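PDB 5YLN: alcohol dehydrogenase, zinc-containing from Streptococcus pneumoniae serotype 2, which probably catalyses the NAD-dependent interconversion of alcohols with aldehydes or ketones, as a zinc-containing member of the alcohol dehydrogenase family. Local coordinates for residues G181-F193 against L305-L319. Sequence-based numbering, arbitrary orientation.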
ATOM      1  N   GLY A 181     -20.432  -4.500  10.473  1.00 40.99           N
ATOM      2  CA  GLY A 181     -21.592  -4.455   9.610  1.00 39.93           C
ATOM      3  C   GLY A 181     -21.461  -5.461   8.479  1.00 43.10           C
ATOM      4  O   GLY A 181     -20.605  -6.348   8.516  1.00 38.95           O
ATOM      5  N   PRO A 182     -22.294  -5.324   7.438  1.00 40.49           N
ATOM      6  CA  PRO A 182     -22.292  -6.339   6.352  1.00 30.54           C
ATOM      7  C   PRO A 182     -20.939  -6.558   5.654  1.00 40.23           C
ATOM      8  O   PRO A 182     -20.547  -7.719   5.422  1.00 30.95           O
ATOM      9  CB  PRO A 182     -23.364  -5.811   5.397  1.00 30.12           C
ATOM     10  CG  PRO A 182     -24.346  -5.092   6.342  1.00 37.09           C
ATOM     11  CD  PRO A 182     -23.457  -4.412   7.372  1.00 29.95           C
ATOM     12  N   VAL A 183     -20.217  -5.495   5.291  1.00 32.50           N
ATOM     13  CA  VAL A 183     -18.957  -5.692   4.562  1.00 34.99           C
ATOM     14  C   VAL A 183     -17.900  -6.297   5.478  1.00 38.99           C
ATOM     15  O   VAL A 183     -17.089  -7.134   5.056  1.00 34.70           O
ATOM     16  CB  VAL A 183     -18.469  -4.375   3.933  1.00 35.46           C
ATOM     17  CG1 VAL A 183     -17.108  -4.585   3.235  1.00 32.24           C
ATOM     18  CG2 VAL A 183     -19.508  -3.836   2.945  1.00 36.04           C
ATOM     19  N   GLY A 184     -17.913  -5.915   6.756  1.00 35.96           N
ATOM     20  CA  GLY A 184     -16.985  -6.516   7.697  1.00 34.30           C
ATOM     21  C   GLY A 184     -17.222  -8.004   7.876  1.00 32.20           C
ATOM     22  O   GLY A 184     -16.269  -8.791   7.921  1.00 29.32           O
ATOM     23  N   LEU A 185     -18.492  -8.410   7.983  1.00 32.20           N
ATOM     24  CA  LEU A 185     -18.814  -9.830   8.100  1.00 30.04           C
ATOM     25  C   LEU A 185     -18.456 -10.586   6.827  1.00 35.78           C
ATOM     26  O   LEU A 185     -17.972 -11.723   6.888  1.00 33.36           O
ATOM     27  CB  LEU A 185     -20.293 -10.011   8.441  1.00 28.86           C
ATOM     28  CG  LEU A 185     -20.621  -9.537   9.858  1.00 34.27           C
ATOM     29  CD1 LEU A 185     -22.147  -9.445  10.147  1.00 31.48           C
ATOM     30  CD2 LEU A 185     -19.891 -10.448  10.872  1.00 28.44           C
ATOM     31  N   ALA A 186     -18.676  -9.964   5.664  1.00 29.14           N
ATOM     32  CA  ALA A 186     -18.313 -10.599   4.403  1.00 30.52           C
ATOM     33  C   ALA A 186     -16.808 -10.846   4.318  1.00 33.09           C
ATOM     34  O   ALA A 186     -16.366 -11.908   3.857  1.00 34.10           O
ATOM     35  CB  ALA A 186     -18.787  -9.734   3.237  1.00 30.32           C
ATOM     36  N   ALA A 187     -16.010  -9.872   4.759  1.00 30.15           N
ATOM     37  CA  ALA A 187     -14.562 -10.059   4.837  1.00 34.25           C
ATOM     38  C   ALA A 187     -14.193 -11.148   5.840  1.00 35.12           C
ATOM     39  O   ALA A 187     -13.230 -11.899   5.630  1.00 29.74           O
ATOM     40  CB  ALA A 187     -13.897  -8.742   5.224  1.00 26.89           C
ATOM     41  N   LEU A 188     -14.923 -11.210   6.956  1.00 30.28           N
ATOM     42  CA  LEU A 188     -14.693 -12.242   7.956  1.00 29.34           C
ATOM     43  C   LEU A 188     -14.885 -13.638   7.365  1.00 33.87           C
ATOM     44  O   LEU A 188     -14.082 -14.544   7.617  1.00 35.12           O
ATOM     45  CB  LEU A 188     -15.637 -12.020   9.132  1.00 26.78           C
ATOM     46  CG  LEU A 188     -15.658 -13.079  10.234  1.00 32.70           C
ATOM     47  CD1 LEU A 188     -14.278 -13.238  10.898  1.00 29.38           C
ATOM     48  CD2 LEU A 188     -16.722 -12.711  11.277  1.00 27.68           C
ATOM     49  N   LEU A 189     -15.944 -13.828   6.570  1.00 32.04           N
ATOM     50  CA  LEU A 189     -16.200 -15.146   5.994  1.00 31.13           C
ATOM     51  C   LEU A 189     -15.099 -15.546   5.018  1.00 31.09           C
ATOM     52  O   LEU A 189     -14.624 -16.685   5.036  1.00 32.60           O
ATOM     53  CB  LEU A 189     -17.557 -15.176   5.291  1.00 25.92           C
ATOM     54  CG  LEU A 189     -18.759 -15.044   6.231  1.00 38.40           C
ATOM     55  CD1 LEU A 189     -20.024 -14.944   5.424  1.00 31.40           C
ATOM     56  CD2 LEU A 189     -18.823 -16.213   7.190  1.00 39.71           C
ATOM     57  N   THR A 190     -14.714 -14.638   4.129  1.00 27.79           N
ATOM     58  CA  THR A 190     -13.737 -15.005   3.116  1.00 32.52           C
ATOM     59  C   THR A 190     -12.310 -15.017   3.648  1.00 31.38           C
ATOM     60  O   THR A 190     -11.463 -15.698   3.062  1.00 33.60           O
ATOM     61  CB  THR A 190     -13.845 -14.074   1.903  1.00 36.16           C
ATOM     62  OG1 THR A 190     -13.564 -12.720   2.290  1.00 31.08           O
ATOM     63  CG2 THR A 190     -15.246 -14.152   1.304  1.00 44.17           C
ATOM     64  N   ALA A 191     -12.021 -14.294   4.740  1.00 29.78           N
ATOM     65  CA  ALA A 191     -10.691 -14.386   5.338  1.00 29.24           C
ATOM     66  C   ALA A 191     -10.417 -15.787   5.848  1.00 31.05           C
ATOM     67  O   ALA A 191      -9.256 -16.175   5.997  1.00 34.02           O
ATOM     68  CB  ALA A 191     -10.512 -13.396   6.494  1.00 25.07           C
ATOM     69  N   GLN A 192     -11.469 -16.529   6.200  1.00 31.47           N
ATOM     70  CA  GLN A 192     -11.270 -17.879   6.703  1.00 32.42           C
ATOM     71  C   GLN A 192     -10.845 -18.861   5.617  1.00 27.87           C
ATOM     72  O   GLN A 192     -10.393 -19.956   5.949  1.00 31.93           O
ATOM     73  CB  GLN A 192     -12.540 -18.354   7.404  1.00 34.28           C
ATOM     74  CG  GLN A 192     -12.773 -17.627   8.702  1.00 33.61           C
ATOM     75  CD  GLN A 192     -14.184 -17.804   9.275  1.00 41.25           C
ATOM     76  OE1 GLN A 192     -14.484 -18.817   9.897  1.00 46.10           O
ATOM     77  NE2 GLN A 192     -15.033 -16.803   9.091  1.00 40.35           N
ATOM     78  N   PHE A 193     -10.976 -18.506   4.336  1.00 29.68           N
ATOM     79  CA  PHE A 193     -10.366 -19.321   3.285  1.00 29.85           C
ATOM     80  C   PHE A 193      -8.862 -19.477   3.489  1.00 40.44           C
ATOM     81  O   PHE A 193      -8.285 -20.450   3.000  1.00 44.40           O
ATOM     82  CB  PHE A 193     -10.588 -18.705   1.899  1.00 24.84           C
ATOM     83  CG  PHE A 193     -12.008 -18.795   1.383  1.00 35.94           C
ATOM     84  CD1 PHE A 193     -12.805 -19.889   1.670  1.00 32.21           C
ATOM     85  CD2 PHE A 193     -12.526 -17.787   0.572  1.00 40.26           C
ATOM     86  CE1 PHE A 193     -14.101 -19.967   1.175  1.00 39.51           C
ATOM     87  CE2 PHE A 193     -13.817 -17.859   0.084  1.00 41.21           C
ATOM     88  CZ  PHE A 193     -14.604 -18.951   0.383  1.00 38.70           C
ATOM     89  N   LEU A 305     -14.723 -17.627  -6.430  1.00 32.75           N
ATOM     90  CA  LEU A 305     -15.617 -17.671  -5.276  1.00 33.63           C
ATOM     91  C   LEU A 305     -16.763 -18.633  -5.511  1.00 25.98           C
ATOM     92  O   LEU A 305     -17.190 -19.326  -4.586  1.00 30.92           O
ATOM     93  CB  LEU A 305     -16.168 -16.277  -4.951  1.00 32.59           C
ATOM     94  CG  LEU A 305     -15.199 -15.198  -4.461  1.00 34.62           C
ATOM     95  CD1 LEU A 305     -15.896 -13.833  -4.495  1.00 33.02           C
ATOM     96  CD2 LEU A 305     -14.700 -15.507  -3.071  1.00 29.14           C
ATOM     97  N   LEU A 306     -17.291 -18.676  -6.735  1.00 30.60           N
ATOM     98  CA  LEU A 306     -18.303 -19.675  -7.068  1.00 34.61           C
ATOM     99  C   LEU A 306     -17.777 -21.088  -6.820  1.00 46.21           C
ATOM    100  O   LEU A 306     -18.462 -21.922  -6.214  1.00 45.19           O
ATOM    101  CB  LEU A 306     -18.741 -19.515  -8.520  1.00 32.94           C
ATOM    102  CG  LEU A 306     -19.675 -18.358  -8.884  1.00 40.32           C
ATOM    103  CD1 LEU A 306     -19.684 -18.203 -10.398  1.00 35.47           C
ATOM    104  CD2 LEU A 306     -21.089 -18.613  -8.357  1.00 34.22           C
ATOM    105  N   LYS A 307     -16.545 -21.367  -7.262  1.00 47.43           N
ATOM    106  CA  LYS A 307     -15.942 -22.673  -7.003  1.00 44.32           C
ATOM    107  C   LYS A 307     -15.796 -22.916  -5.505  1.00 41.88           C
ATOM    108  O   LYS A 307     -16.189 -23.972  -4.995  1.00 37.71           O
ATOM    109  CB  LYS A 307     -14.580 -22.786  -7.698  1.00 40.92           C
ATOM    110  CG  LYS A 307     -14.609 -22.872  -9.226  1.00 46.00           C
ATOM    111  CD  LYS A 307     -13.226 -23.340  -9.743  1.00 49.62           C
ATOM    112  CE  LYS A 307     -12.990 -22.986 -11.196  1.00 46.22           C
ATOM    113  NZ  LYS A 307     -11.582 -22.509 -11.404  1.00 47.79           N
ATOM    114  N   ALA A 308     -15.262 -21.931  -4.776  1.00 40.17           N
ATOM    115  CA  ALA A 308     -15.068 -22.072  -3.340  1.00 47.79           C
ATOM    116  C   ALA A 308     -16.379 -22.071  -2.542  1.00 56.42           C
ATOM    117  O   ALA A 308     -16.308 -22.223  -1.319  1.00 68.82           O
ATOM    118  CB  ALA A 308     -14.131 -20.965  -2.823  1.00 45.28           C
ATOM    119  N   LEU A 309     -17.550 -21.923  -3.178  1.00 44.58           N
ATOM    120  CA  LEU A 309     -18.837 -21.992  -2.488  1.00 59.58           C
ATOM    121  C   LEU A 309     -19.624 -23.259  -2.787  1.00 69.89           C
ATOM    122  O   LEU A 309     -20.344 -23.740  -1.911  1.00 63.63           O
ATOM    123  CB  LEU A 309     -19.719 -20.785  -2.850  1.00 53.64           C
ATOM    124  CG  LEU A 309     -19.354 -19.402  -2.315  1.00 46.80           C
ATOM    125  CD1 LEU A 309     -20.504 -18.449  -2.574  1.00 51.30           C
ATOM    126  CD2 LEU A 309     -18.964 -19.450  -0.830  1.00 41.67           C
ATOM    127  N   GLU A 310     -19.554 -23.769  -4.025  1.00 75.62           N
ATOM    128  CA  GLU A 310     -20.195 -25.040  -4.349  1.00 80.96           C
ATOM    129  C   GLU A 310     -19.651 -26.166  -3.485  1.00 70.96           C
ATOM    130  O   GLU A 310     -20.343 -27.163  -3.251  1.00 70.60           O
ATOM    131  CB  GLU A 310     -19.985 -25.381  -5.827  1.00 92.01           C
ATOM    132  CG  GLU A 310     -20.390 -24.295  -6.815  1.00 98.11           C
ATOM    133  CD  GLU A 310     -19.863 -24.576  -8.218  1.00 98.57           C
ATOM    134  OE1 GLU A 310     -19.768 -25.768  -8.588  1.00 99.06           O
ATOM    135  OE2 GLU A 310     -19.533 -23.613  -8.947  1.00 95.73           O
ATOM    136  N   SER A 311     -18.412 -26.022  -3.020  1.00 64.37           N
ATOM    137  CA  SER A 311     -17.784 -26.934  -2.077  1.00 68.47           C
ATOM    138  C   SER A 311     -18.228 -26.706  -0.639  1.00 75.00           C
ATOM    139  O   SER A 311     -17.841 -27.482   0.239  1.00 81.92           O
ATOM    140  CB  SER A 311     -16.267 -26.785  -2.160  1.00 67.45           C
ATOM    141  OG  SER A 311     -15.854 -25.538  -1.616  1.00 56.75           O
ATOM    142  N   HIS A 312     -18.989 -25.644  -0.377  1.00 79.88           N
ATOM    143  CA  HIS A 312     -19.543 -25.356   0.949  1.00 79.78           C
ATOM    144  C   HIS A 312     -18.455 -25.165   2.003  1.00 83.92           C
ATOM    145  O   HIS A 312     -18.593 -25.607   3.144  1.00 82.94           O
ATOM    146  CB  HIS A 312     -20.540 -26.437   1.370  1.00 76.68           C
ATOM    147  CG  HIS A 312     -21.736 -26.515   0.474  1.00 74.33           C
ATOM    148  ND1 HIS A 312     -22.724 -25.553   0.470  1.00 74.94           N
ATOM    149  CD2 HIS A 312     -22.087 -27.420  -0.470  1.00 74.89           C
ATOM    150  CE1 HIS A 312     -23.639 -25.868  -0.429  1.00 75.20           C
ATOM    151  NE2 HIS A 312     -23.277 -26.996  -1.012  1.00 74.64           N
ATOM    152  N   LYS A 313     -17.375 -24.474   1.624  1.00 92.09           N
ATOM    153  CA  LYS A 313     -16.387 -24.040   2.610  1.00100.84           C
ATOM    154  C   LYS A 313     -17.018 -23.080   3.616  1.00100.91           C
ATOM    155  O   LYS A 313     -17.083 -23.370   4.818  1.00103.71           O
ATOM    156  CB  LYS A 313     -15.180 -23.396   1.911  1.00103.30           C
ATOM    157  CG  LYS A 313     -14.441 -24.321   0.943  1.00102.91           C
ATOM    158  CD  LYS A 313     -14.068 -25.631   1.618  1.00105.56           C
ATOM    159  CE  LYS A 313     -14.075 -26.781   0.627  1.00109.02           C
ATOM    160  NZ  LYS A 313     -13.802 -28.112   1.246  1.00109.64           N
ATOM    161  N   ILE A 314     -17.500 -21.929   3.140  1.00 92.03           N
ATOM    162  CA  ILE A 314     -18.327 -21.037   3.945  1.00 78.44           C
ATOM    163  C   ILE A 314     -19.697 -20.921   3.292  1.00 67.37           C
ATOM    164  O   ILE A 314     -19.880 -21.188   2.098  1.00 59.50           O
ATOM    165  CB  ILE A 314     -17.721 -19.632   4.124  1.00 74.11           C
ATOM    166  CG1 ILE A 314     -17.352 -19.052   2.763  1.00 66.47           C
ATOM    167  CG2 ILE A 314     -16.543 -19.647   5.098  1.00 76.25           C
ATOM    168  CD1 ILE A 314     -16.892 -17.635   2.842  1.00 64.26           C
ATOM    169  N   GLU A 315     -20.664 -20.487   4.096  1.00 68.64           N
ATOM    170  CA  GLU A 315     -22.056 -20.349   3.678  1.00 69.20           C
ATOM    171  C   GLU A 315     -22.455 -18.878   3.747  1.00 57.30           C
ATOM    172  O   GLU A 315     -22.931 -18.398   4.789  1.00 59.74           O
ATOM    173  CB  GLU A 315     -22.968 -21.238   4.531  1.00 74.38           C
ATOM    174  CG  GLU A 315     -22.567 -21.395   6.005  1.00 83.65           C
ATOM    175  CD  GLU A 315     -23.438 -22.420   6.750  1.00 93.37           C
ATOM    176  OE1 GLU A 315     -23.506 -23.587   6.296  1.00 95.67           O
ATOM    177  OE2 GLU A 315     -24.059 -22.059   7.781  1.00 93.90           O
ATOM    178  N   PRO A 316     -22.279 -18.125   2.656  1.00 42.43           N
ATOM    179  CA  PRO A 316     -22.604 -16.687   2.680  1.00 45.81           C
ATOM    180  C   PRO A 316     -24.082 -16.380   2.857  1.00 41.52           C
ATOM    181  O   PRO A 316     -24.419 -15.229   3.156  1.00 33.98           O
ATOM    182  CB  PRO A 316     -22.103 -16.196   1.321  1.00 42.57           C
ATOM    183  CG  PRO A 316     -22.116 -17.427   0.455  1.00 44.81           C
ATOM    184  CD  PRO A 316     -21.761 -18.550   1.346  1.00 37.48           C
ATOM    185  N   GLU A 317     -24.974 -17.359   2.694  1.00 38.10           N
ATOM    186  CA  GLU A 317     -26.385 -17.063   2.863  1.00 40.37           C
ATOM    187  C   GLU A 317     -26.707 -16.601   4.274  1.00 39.51           C
ATOM    188  O   GLU A 317     -27.785 -16.043   4.482  1.00 36.77           O
ATOM    189  CB  GLU A 317     -27.246 -18.277   2.492  1.00 39.06           C
ATOM    190  CG  GLU A 317     -26.967 -19.551   3.269  1.00 49.09           C
ATOM    191  CD  GLU A 317     -25.831 -20.402   2.677  1.00 53.95           C
ATOM    192  OE1 GLU A 317     -25.777 -21.603   3.012  1.00 59.21           O
ATOM    193  OE2 GLU A 317     -24.998 -19.889   1.893  1.00 47.35           O
ATOM    194  N   LYS A 318     -25.800 -16.783   5.241  1.00 37.39           N
ATOM    195  CA  LYS A 318     -26.093 -16.283   6.578  1.00 40.87           C
ATOM    196  C   LYS A 318     -25.929 -14.766   6.699  1.00 35.20           C
ATOM    197  O   LYS A 318     -26.259 -14.212   7.743  1.00 39.47           O
ATOM    198  CB  LYS A 318     -25.241 -17.012   7.632  1.00 45.54           C
ATOM    199  CG  LYS A 318     -23.748 -17.056   7.384  1.00 54.25           C
ATOM    200  CD  LYS A 318     -23.059 -17.997   8.385  1.00 63.70           C
ATOM    201  CE  LYS A 318     -21.689 -18.447   7.885  1.00 69.29           C
ATOM    202  NZ  LYS A 318     -21.113 -19.578   8.677  1.00 69.35           N
ATOM    203  N   LEU A 319     -25.444 -14.087   5.653  1.00 30.78           N
ATOM    204  CA  LEU A 319     -25.520 -12.632   5.584  1.00 37.06           C
ATOM    205  C   LEU A 319     -26.949 -12.123   5.415  1.00 36.67           C
ATOM    206  O   LEU A 319     -27.190 -10.925   5.593  1.00 34.61           O
ATOM    207  CB  LEU A 319     -24.656 -12.117   4.433  1.00 28.65           C
ATOM    208  CG  LEU A 319     -23.151 -12.252   4.734  1.00 34.32           C
ATOM    209  CD1 LEU A 319     -22.313 -12.109   3.475  1.00 38.07           C
ATOM    210  CD2 LEU A 319     -22.698 -11.246   5.787  1.00 34.83           C
TER
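The first helix of the Rossmann domain, 182-191, which follows the glycine-rich turn after strand 174-178, packs through Leu185 and Leu189, together with Phe193 in the 3-10 turn just after it, against the last turns of helix 302-310 and the chain that leaves it, without any hydrogen bond between the two segments. Ile314 is wedged between Leu189 and Phe193. Its CG1 lies between the backbone N and the carbonyl carbon (chi1 52°), and with chi2 extended Ile314 CD1 reaches the helix, 3.3 Å from the backbone Leu189 O and 3.5 Å from Leu189 CB. Ile314 CD1 also meets the Phe193 ring obliquely, 3.6 Å from CZ. Around the Phe193 ring, Lys313 CB touches CE1 at the edge and in plane (3.7 Å), Leu305 CD2 approaches CE2 near the ring plane, and Ala308 CB comes obliquely to CZ (3.8 Å). One turn back, Leu189 divides its methyls: CD1 meets Leu319 CD1 tip to tip at 4.1 Å, while CD2 rests on the aliphatic Lys318 CE at 3.7 Å. The ammonium end of Lys318 continues to a cation-pi contact with Phe215. Leu319 CD2 also reaches Leu185 CB (3.8 Å), completing an apolar strip along the helix. Helix 157-165 adds Tyr160, which touches both Thr190 and Leu305. The contact thus packs the helix after a glycine-rich turn, consistent with the GxGxxG pattern of Rossmann folds, against the end of helix 302-310 and the segment running on toward strand 322-325, which belongs to the other sheet of this medium-chain alcohol dehydrogenase.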